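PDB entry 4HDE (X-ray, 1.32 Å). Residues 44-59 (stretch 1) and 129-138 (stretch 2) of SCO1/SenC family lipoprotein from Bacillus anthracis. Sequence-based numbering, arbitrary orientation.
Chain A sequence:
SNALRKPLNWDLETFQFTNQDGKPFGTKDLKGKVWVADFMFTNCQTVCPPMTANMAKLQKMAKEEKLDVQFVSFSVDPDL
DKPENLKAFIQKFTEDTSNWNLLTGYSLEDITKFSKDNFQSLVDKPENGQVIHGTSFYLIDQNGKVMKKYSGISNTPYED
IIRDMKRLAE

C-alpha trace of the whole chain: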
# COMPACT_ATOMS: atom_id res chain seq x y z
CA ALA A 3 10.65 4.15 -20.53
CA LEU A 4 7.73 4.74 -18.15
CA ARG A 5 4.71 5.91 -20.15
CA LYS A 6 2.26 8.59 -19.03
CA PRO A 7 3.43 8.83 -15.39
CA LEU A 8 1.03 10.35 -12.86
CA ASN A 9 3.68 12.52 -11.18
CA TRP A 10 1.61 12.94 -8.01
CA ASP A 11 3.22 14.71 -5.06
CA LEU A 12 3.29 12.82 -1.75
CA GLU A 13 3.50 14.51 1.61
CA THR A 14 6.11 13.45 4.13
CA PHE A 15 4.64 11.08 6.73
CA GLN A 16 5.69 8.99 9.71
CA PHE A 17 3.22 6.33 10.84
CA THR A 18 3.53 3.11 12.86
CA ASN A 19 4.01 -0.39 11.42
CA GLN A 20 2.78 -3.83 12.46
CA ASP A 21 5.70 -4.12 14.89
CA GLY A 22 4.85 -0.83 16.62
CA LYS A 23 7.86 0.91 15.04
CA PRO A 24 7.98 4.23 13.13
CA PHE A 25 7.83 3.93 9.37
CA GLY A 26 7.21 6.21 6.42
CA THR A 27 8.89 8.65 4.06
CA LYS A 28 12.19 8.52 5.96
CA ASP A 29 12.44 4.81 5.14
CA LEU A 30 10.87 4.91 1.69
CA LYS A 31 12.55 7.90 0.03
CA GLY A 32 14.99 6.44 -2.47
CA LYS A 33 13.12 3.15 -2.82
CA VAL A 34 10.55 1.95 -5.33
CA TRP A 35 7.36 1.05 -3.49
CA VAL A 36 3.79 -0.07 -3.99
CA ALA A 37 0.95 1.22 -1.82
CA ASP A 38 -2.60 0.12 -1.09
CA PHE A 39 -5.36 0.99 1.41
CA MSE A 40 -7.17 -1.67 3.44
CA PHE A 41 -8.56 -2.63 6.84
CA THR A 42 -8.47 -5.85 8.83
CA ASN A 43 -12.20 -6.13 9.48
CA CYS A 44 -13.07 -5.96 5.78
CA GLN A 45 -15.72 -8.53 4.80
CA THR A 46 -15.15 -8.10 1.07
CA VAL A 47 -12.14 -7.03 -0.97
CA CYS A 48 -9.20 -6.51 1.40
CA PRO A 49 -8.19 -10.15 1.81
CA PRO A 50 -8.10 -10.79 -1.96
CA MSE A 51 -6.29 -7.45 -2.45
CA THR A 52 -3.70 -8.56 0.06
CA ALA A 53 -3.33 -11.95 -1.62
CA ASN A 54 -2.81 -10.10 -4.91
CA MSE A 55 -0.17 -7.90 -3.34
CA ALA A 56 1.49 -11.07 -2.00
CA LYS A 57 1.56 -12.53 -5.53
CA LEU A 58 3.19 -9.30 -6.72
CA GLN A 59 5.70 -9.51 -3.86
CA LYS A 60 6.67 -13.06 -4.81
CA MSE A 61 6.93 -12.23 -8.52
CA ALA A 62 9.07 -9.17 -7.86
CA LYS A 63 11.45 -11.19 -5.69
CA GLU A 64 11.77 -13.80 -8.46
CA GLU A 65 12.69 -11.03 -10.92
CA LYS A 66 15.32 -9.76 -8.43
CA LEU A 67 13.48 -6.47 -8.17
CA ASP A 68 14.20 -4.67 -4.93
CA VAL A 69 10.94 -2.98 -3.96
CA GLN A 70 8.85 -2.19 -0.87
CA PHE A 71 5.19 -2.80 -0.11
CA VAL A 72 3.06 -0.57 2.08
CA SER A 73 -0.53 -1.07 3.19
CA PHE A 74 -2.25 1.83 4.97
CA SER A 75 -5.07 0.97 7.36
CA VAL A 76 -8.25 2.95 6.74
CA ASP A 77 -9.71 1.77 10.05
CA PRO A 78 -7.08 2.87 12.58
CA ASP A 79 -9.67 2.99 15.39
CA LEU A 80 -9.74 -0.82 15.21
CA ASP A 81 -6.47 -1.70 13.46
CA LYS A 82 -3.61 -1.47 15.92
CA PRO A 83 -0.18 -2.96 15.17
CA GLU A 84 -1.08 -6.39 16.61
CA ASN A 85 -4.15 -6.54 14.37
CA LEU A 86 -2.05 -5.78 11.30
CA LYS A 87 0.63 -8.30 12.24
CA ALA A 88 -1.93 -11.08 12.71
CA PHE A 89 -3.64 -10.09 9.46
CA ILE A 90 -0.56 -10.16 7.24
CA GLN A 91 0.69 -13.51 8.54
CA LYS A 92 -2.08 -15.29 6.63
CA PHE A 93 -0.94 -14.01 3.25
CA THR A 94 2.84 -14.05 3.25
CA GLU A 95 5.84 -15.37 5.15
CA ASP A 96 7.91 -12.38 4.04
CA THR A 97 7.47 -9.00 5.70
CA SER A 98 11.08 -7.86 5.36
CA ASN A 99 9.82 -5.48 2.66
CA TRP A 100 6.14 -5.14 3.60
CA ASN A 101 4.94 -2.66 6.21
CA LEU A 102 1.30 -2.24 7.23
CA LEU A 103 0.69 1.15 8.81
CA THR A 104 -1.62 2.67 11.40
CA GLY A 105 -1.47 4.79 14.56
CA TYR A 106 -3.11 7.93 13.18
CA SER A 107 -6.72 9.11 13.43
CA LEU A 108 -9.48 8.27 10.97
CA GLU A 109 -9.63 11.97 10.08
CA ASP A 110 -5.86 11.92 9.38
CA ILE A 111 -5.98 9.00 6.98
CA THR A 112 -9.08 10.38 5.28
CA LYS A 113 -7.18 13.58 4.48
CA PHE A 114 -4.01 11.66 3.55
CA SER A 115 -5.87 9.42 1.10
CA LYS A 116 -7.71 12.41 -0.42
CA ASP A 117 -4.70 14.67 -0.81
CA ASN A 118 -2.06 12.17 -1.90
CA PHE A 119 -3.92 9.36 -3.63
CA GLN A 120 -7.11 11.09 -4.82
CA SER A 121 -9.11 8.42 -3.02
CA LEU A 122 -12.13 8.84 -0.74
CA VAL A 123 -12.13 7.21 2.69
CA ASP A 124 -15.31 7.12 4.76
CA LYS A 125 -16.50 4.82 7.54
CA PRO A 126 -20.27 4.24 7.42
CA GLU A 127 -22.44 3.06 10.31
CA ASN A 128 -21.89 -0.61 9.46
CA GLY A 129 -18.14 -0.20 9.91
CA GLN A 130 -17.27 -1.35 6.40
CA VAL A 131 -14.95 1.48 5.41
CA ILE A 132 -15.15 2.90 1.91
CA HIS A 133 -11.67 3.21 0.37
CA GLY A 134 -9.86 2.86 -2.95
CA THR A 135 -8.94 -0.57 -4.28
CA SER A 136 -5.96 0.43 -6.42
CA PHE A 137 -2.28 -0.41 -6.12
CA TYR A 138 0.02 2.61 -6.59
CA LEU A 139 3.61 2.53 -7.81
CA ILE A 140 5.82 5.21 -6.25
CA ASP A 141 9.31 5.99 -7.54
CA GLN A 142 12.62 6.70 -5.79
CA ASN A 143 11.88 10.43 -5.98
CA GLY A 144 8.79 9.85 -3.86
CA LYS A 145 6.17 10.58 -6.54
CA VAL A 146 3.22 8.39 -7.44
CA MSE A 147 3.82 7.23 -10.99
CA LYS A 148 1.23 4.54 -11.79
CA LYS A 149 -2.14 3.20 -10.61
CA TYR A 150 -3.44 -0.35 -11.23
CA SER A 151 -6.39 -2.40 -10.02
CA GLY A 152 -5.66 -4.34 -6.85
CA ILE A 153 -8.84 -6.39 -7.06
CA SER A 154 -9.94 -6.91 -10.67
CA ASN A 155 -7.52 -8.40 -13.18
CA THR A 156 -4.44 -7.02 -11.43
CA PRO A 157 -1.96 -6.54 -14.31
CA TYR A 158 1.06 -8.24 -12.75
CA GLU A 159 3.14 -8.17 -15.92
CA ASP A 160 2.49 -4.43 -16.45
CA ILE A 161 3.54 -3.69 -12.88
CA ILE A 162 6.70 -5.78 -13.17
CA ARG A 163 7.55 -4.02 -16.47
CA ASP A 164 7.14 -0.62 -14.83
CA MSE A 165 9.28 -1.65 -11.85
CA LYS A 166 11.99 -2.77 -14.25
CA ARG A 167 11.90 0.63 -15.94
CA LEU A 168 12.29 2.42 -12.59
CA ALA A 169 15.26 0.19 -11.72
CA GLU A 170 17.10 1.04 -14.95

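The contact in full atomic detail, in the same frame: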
# COMPACT_ATOMS: atom_id res chain seq x y z
N CYS A 44 -12.38 -5.99 7.07
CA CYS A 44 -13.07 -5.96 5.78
C CYS A 44 -13.70 -7.32 5.45
O CYS A 44 -13.04 -8.34 5.51
CB CYS A 44 -12.12 -5.53 4.66
SG CYS A 44 -12.91 -5.59 3.03
N GLN A 45 -14.98 -7.30 5.11
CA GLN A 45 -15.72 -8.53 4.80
C GLN A 45 -15.78 -8.80 3.30
O GLN A 45 -16.38 -9.78 2.85
CB GLN A 45 -17.13 -8.45 5.37
CG GLN A 45 -17.16 -8.36 6.89
CD GLN A 45 -18.57 -8.19 7.43
OE1 GLN A 45 -19.46 -7.71 6.73
NE2 GLN A 45 -18.77 -8.59 8.68
N THR A 46 -15.13 -7.94 2.52
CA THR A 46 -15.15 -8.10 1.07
C THR A 46 -13.75 -8.15 0.42
O THR A 46 -13.14 -9.21 0.33
CB THR A 46 -16.07 -7.05 0.36
OG1 THR A 46 -15.57 -5.72 0.57
CG2 THR A 46 -17.51 -7.14 0.90
N VAL A 47 -13.24 -7.01 -0.02
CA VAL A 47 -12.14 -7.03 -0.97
C VAL A 47 -10.73 -6.99 -0.39
O VAL A 47 -9.78 -7.25 -1.12
CB VAL A 47 -12.26 -5.91 -2.03
CG1 VAL A 47 -13.55 -6.06 -2.82
CG2 VAL A 47 -12.18 -4.54 -1.37
N CYS A 48 -10.57 -6.67 0.89
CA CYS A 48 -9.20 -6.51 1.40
C CYS A 48 -8.39 -7.81 1.45
O CYS A 48 -7.20 -7.80 1.12
CB CYS A 48 -9.18 -5.76 2.73
SG CYS A 48 -9.68 -4.00 2.58
N PRO A 49 -9.01 -8.93 1.88
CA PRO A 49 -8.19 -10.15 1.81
C PRO A 49 -7.74 -10.53 0.38
O PRO A 49 -6.55 -10.81 0.21
CB PRO A 49 -9.10 -11.21 2.47
CG PRO A 49 -9.98 -10.41 3.40
CD PRO A 49 -10.26 -9.13 2.64
N PRO A 50 -8.64 -10.51 -0.62
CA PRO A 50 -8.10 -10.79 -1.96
C PRO A 50 -7.10 -9.74 -2.45
O PRO A 50 -6.14 -10.11 -3.12
CB PRO A 50 -9.34 -10.82 -2.86
CG PRO A 50 -10.47 -10.32 -2.03
CD PRO A 50 -10.11 -10.49 -0.58
N MSE A 51 -7.28 -8.47 -2.12
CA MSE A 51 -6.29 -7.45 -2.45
C MSE A 51 -4.93 -7.82 -1.87
O MSE A 51 -3.89 -7.66 -2.53
CB MSE A 51 -6.68 -6.08 -1.90
CG MSE A 51 -7.78 -5.36 -2.64
SE MSE A 51 -8.28 -3.67 -1.80
CE MSE A 51 -6.59 -2.76 -2.05
N THR A 52 -4.94 -8.24 -0.62
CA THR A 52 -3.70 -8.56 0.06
C THR A 52 -3.06 -9.80 -0.55
O THR A 52 -1.84 -9.86 -0.71
CB THR A 52 -3.92 -8.70 1.57
OG1 THR A 52 -4.50 -7.48 2.07
CG2 THR A 52 -2.60 -8.93 2.27
N ALA A 53 -3.87 -10.80 -0.91
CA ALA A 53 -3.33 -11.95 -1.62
C ALA A 53 -2.72 -11.54 -2.96
O ALA A 53 -1.70 -12.09 -3.40
CB ALA A 53 -4.41 -12.99 -1.83
N ASN A 54 -3.35 -10.58 -3.64
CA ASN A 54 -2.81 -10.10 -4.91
C ASN A 54 -1.49 -9.36 -4.70
O ASN A 54 -0.53 -9.52 -5.47
CB ASN A 54 -3.82 -9.20 -5.63
CG ASN A 54 -5.06 -9.95 -6.05
OD1 ASN A 54 -5.07 -11.18 -6.16
ND2 ASN A 54 -6.14 -9.22 -6.31
N MSE A 55 -1.42 -8.55 -3.66
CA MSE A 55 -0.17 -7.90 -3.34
C MSE A 55 0.91 -8.93 -2.99
O MSE A 55 2.06 -8.77 -3.37
CB MSE A 55 -0.36 -6.88 -2.22
CG MSE A 55 0.91 -6.08 -1.93
SE MSE A 55 0.65 -4.47 -0.87
CE MSE A 55 0.09 -3.27 -2.30
N ALA A 56 0.53 -10.00 -2.29
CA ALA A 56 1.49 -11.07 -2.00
C ALA A 56 2.01 -11.77 -3.27
O ALA A 56 3.18 -12.14 -3.35
CB ALA A 56 0.88 -12.08 -1.05
N LYS A 57 1.14 -11.94 -4.26
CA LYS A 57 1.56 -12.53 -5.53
C LYS A 57 2.56 -11.59 -6.20
O LYS A 57 3.60 -12.04 -6.70
CB LYS A 57 0.36 -12.78 -6.43
CG LYS A 57 0.75 -13.41 -7.77
CD LYS A 57 -0.46 -13.99 -8.50
CE LYS A 57 -0.09 -14.42 -9.92
NZ LYS A 57 0.99 -15.44 -9.96
N LEU A 58 2.28 -10.29 -6.18
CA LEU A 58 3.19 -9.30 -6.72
C LEU A 58 4.53 -9.31 -5.99
O LEU A 58 5.58 -9.21 -6.61
CB LEU A 58 2.55 -7.91 -6.65
CG LEU A 58 3.37 -6.74 -7.21
CD1 LEU A 58 3.76 -6.99 -8.66
CD2 LEU A 58 2.56 -5.47 -7.08
N GLN A 59 4.49 -9.44 -4.67
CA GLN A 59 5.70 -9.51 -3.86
C GLN A 59 6.57 -10.69 -4.28
O GLN A 59 7.78 -10.56 -4.47
CB GLN A 59 5.33 -9.62 -2.37
CG GLN A 59 6.52 -9.74 -1.44
CD GLN A 59 6.13 -10.06 -0.00
OE1 GLN A 59 5.28 -10.92 0.25
NE2 GLN A 59 6.80 -9.41 0.95
N GLY A 129 -19.55 0.02 9.64
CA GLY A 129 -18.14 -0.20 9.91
C GLY A 129 -17.33 -0.67 8.72
O GLY A 129 -16.11 -0.83 8.82
N GLN A 130 -17.98 -0.89 7.58
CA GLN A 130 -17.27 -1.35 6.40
C GLN A 130 -16.77 -0.16 5.60
O GLN A 130 -17.46 0.37 4.72
CB GLN A 130 -18.15 -2.28 5.56
CG GLN A 130 -18.42 -3.63 6.22
CD GLN A 130 -17.16 -4.47 6.38
OE1 GLN A 130 -16.57 -4.92 5.40
NE2 GLN A 130 -16.73 -4.65 7.62
N VAL A 131 -15.54 0.26 5.92
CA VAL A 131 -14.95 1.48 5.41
C VAL A 131 -14.88 1.50 3.89
O VAL A 131 -14.43 0.54 3.26
CB VAL A 131 -13.53 1.67 5.98
CG1 VAL A 131 -12.99 3.02 5.61
CG2 VAL A 131 -13.53 1.51 7.50
N ILE A 132 -15.34 2.61 3.32
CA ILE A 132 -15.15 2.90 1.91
C ILE A 132 -13.72 3.39 1.67
O ILE A 132 -13.24 4.26 2.37
CB ILE A 132 -16.13 4.01 1.48
CG1 ILE A 132 -17.58 3.51 1.61
CG2 ILE A 132 -15.80 4.50 0.07
CD1 ILE A 132 -18.67 4.58 1.49
N HIS A 133 -13.04 2.81 0.68
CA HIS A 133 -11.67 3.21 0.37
C HIS A 133 -11.34 2.73 -1.04
O HIS A 133 -12.07 1.91 -1.61
CB HIS A 133 -10.69 2.59 1.36
CG HIS A 133 -10.69 1.10 1.34
ND1 HIS A 133 -9.83 0.36 0.55
CD2 HIS A 133 -11.47 0.20 1.98
CE1 HIS A 133 -10.08 -0.93 0.72
NE2 HIS A 133 -11.07 -1.05 1.58
N GLY A 134 -10.25 3.24 -1.60
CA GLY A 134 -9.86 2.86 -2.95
C GLY A 134 -9.27 1.46 -3.00
O GLY A 134 -8.67 1.00 -2.02
N THR A 135 -9.43 0.80 -4.13
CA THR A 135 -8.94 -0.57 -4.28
C THR A 135 -7.73 -0.68 -5.21
O THR A 135 -7.37 -1.77 -5.66
CB THR A 135 -10.05 -1.49 -4.81
OG1 THR A 135 -10.57 -0.95 -6.02
CG2 THR A 135 -11.19 -1.60 -3.79
N SER A 136 -7.10 0.45 -5.51
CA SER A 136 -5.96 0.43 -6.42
C SER A 136 -4.65 0.07 -5.73
O SER A 136 -4.51 0.19 -4.51
CB SER A 136 -5.78 1.80 -7.09
OG SER A 136 -6.90 2.14 -7.88
N PHE A 137 -3.68 -0.37 -6.53
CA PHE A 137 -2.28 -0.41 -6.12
C PHE A 137 -1.59 0.78 -6.79
O PHE A 137 -1.85 1.07 -7.96
CB PHE A 137 -1.58 -1.69 -6.61
CG PHE A 137 -2.05 -2.97 -5.94
CD1 PHE A 137 -2.86 -2.97 -4.80
CD2 PHE A 137 -1.63 -4.19 -6.46
CE1 PHE A 137 -3.26 -4.17 -4.22
CE2 PHE A 137 -2.02 -5.39 -5.89
CZ PHE A 137 -2.83 -5.38 -4.77
N TYR A 138 -0.71 1.46 -6.07
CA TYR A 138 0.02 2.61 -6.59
C TYR A 138 1.51 2.36 -6.58
O TYR A 138 2.06 1.92 -5.57
CB TYR A 138 -0.28 3.84 -5.73
CG TYR A 138 -1.74 4.18 -5.63
CD1 TYR A 138 -2.34 5.02 -6.56
CD2 TYR A 138 -2.52 3.66 -4.62
CE1 TYR A 138 -3.69 5.33 -6.47
CE2 TYR A 138 -3.86 3.95 -4.52
CZ TYR A 138 -4.44 4.78 -5.45
OH TYR A 138 -5.78 5.08 -5.34
O HOH W 1 -15.84 -4.26 2.87

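The contact between the Cys-44 to Gln-59 stretch and the Gly-129 to Tyr-138 stretch is a graded one, passing from a single direct hydrogen bond at a polar loop, through a sulfur-rich middle, to apolar packing around one aromatic ring. It illustrates how segments far apart in sequence can be joined by directional bonds at one end and by shape at the other.

At the polar end, the side chain of Gln-130 folds back (chi1 and chi2 both m) so that its OE1 accepts a hydrogen bond from the backbone N of Gln-45, 2.9 Å away and nearly linear at 164°. The same OE1 accepts from a water that also bonds Thr-46 OG1, adding a second link. The loop is itself braced by Cys-44 SG, which accepts from the backbone N atoms of Thr-46 and Cys-48, each 3.3 Å from it.

Next, Cys-48 SG lies 3.4 Å from His-133 NE2, approaching the ring obliquely, while Met-51, a selenomethionine, places SE at the ring edge.

The helix then packs on Phe-137. Met-55 CE sits over one ring face, 4.1 Å from the centroid, a CH-pi arrangement; Met-51 O, 3.4 Å from Phe-137 CZ, meets the edge. That carbonyl already accepts the helical bond from Met-55 N, so the ring fits against an intact helix.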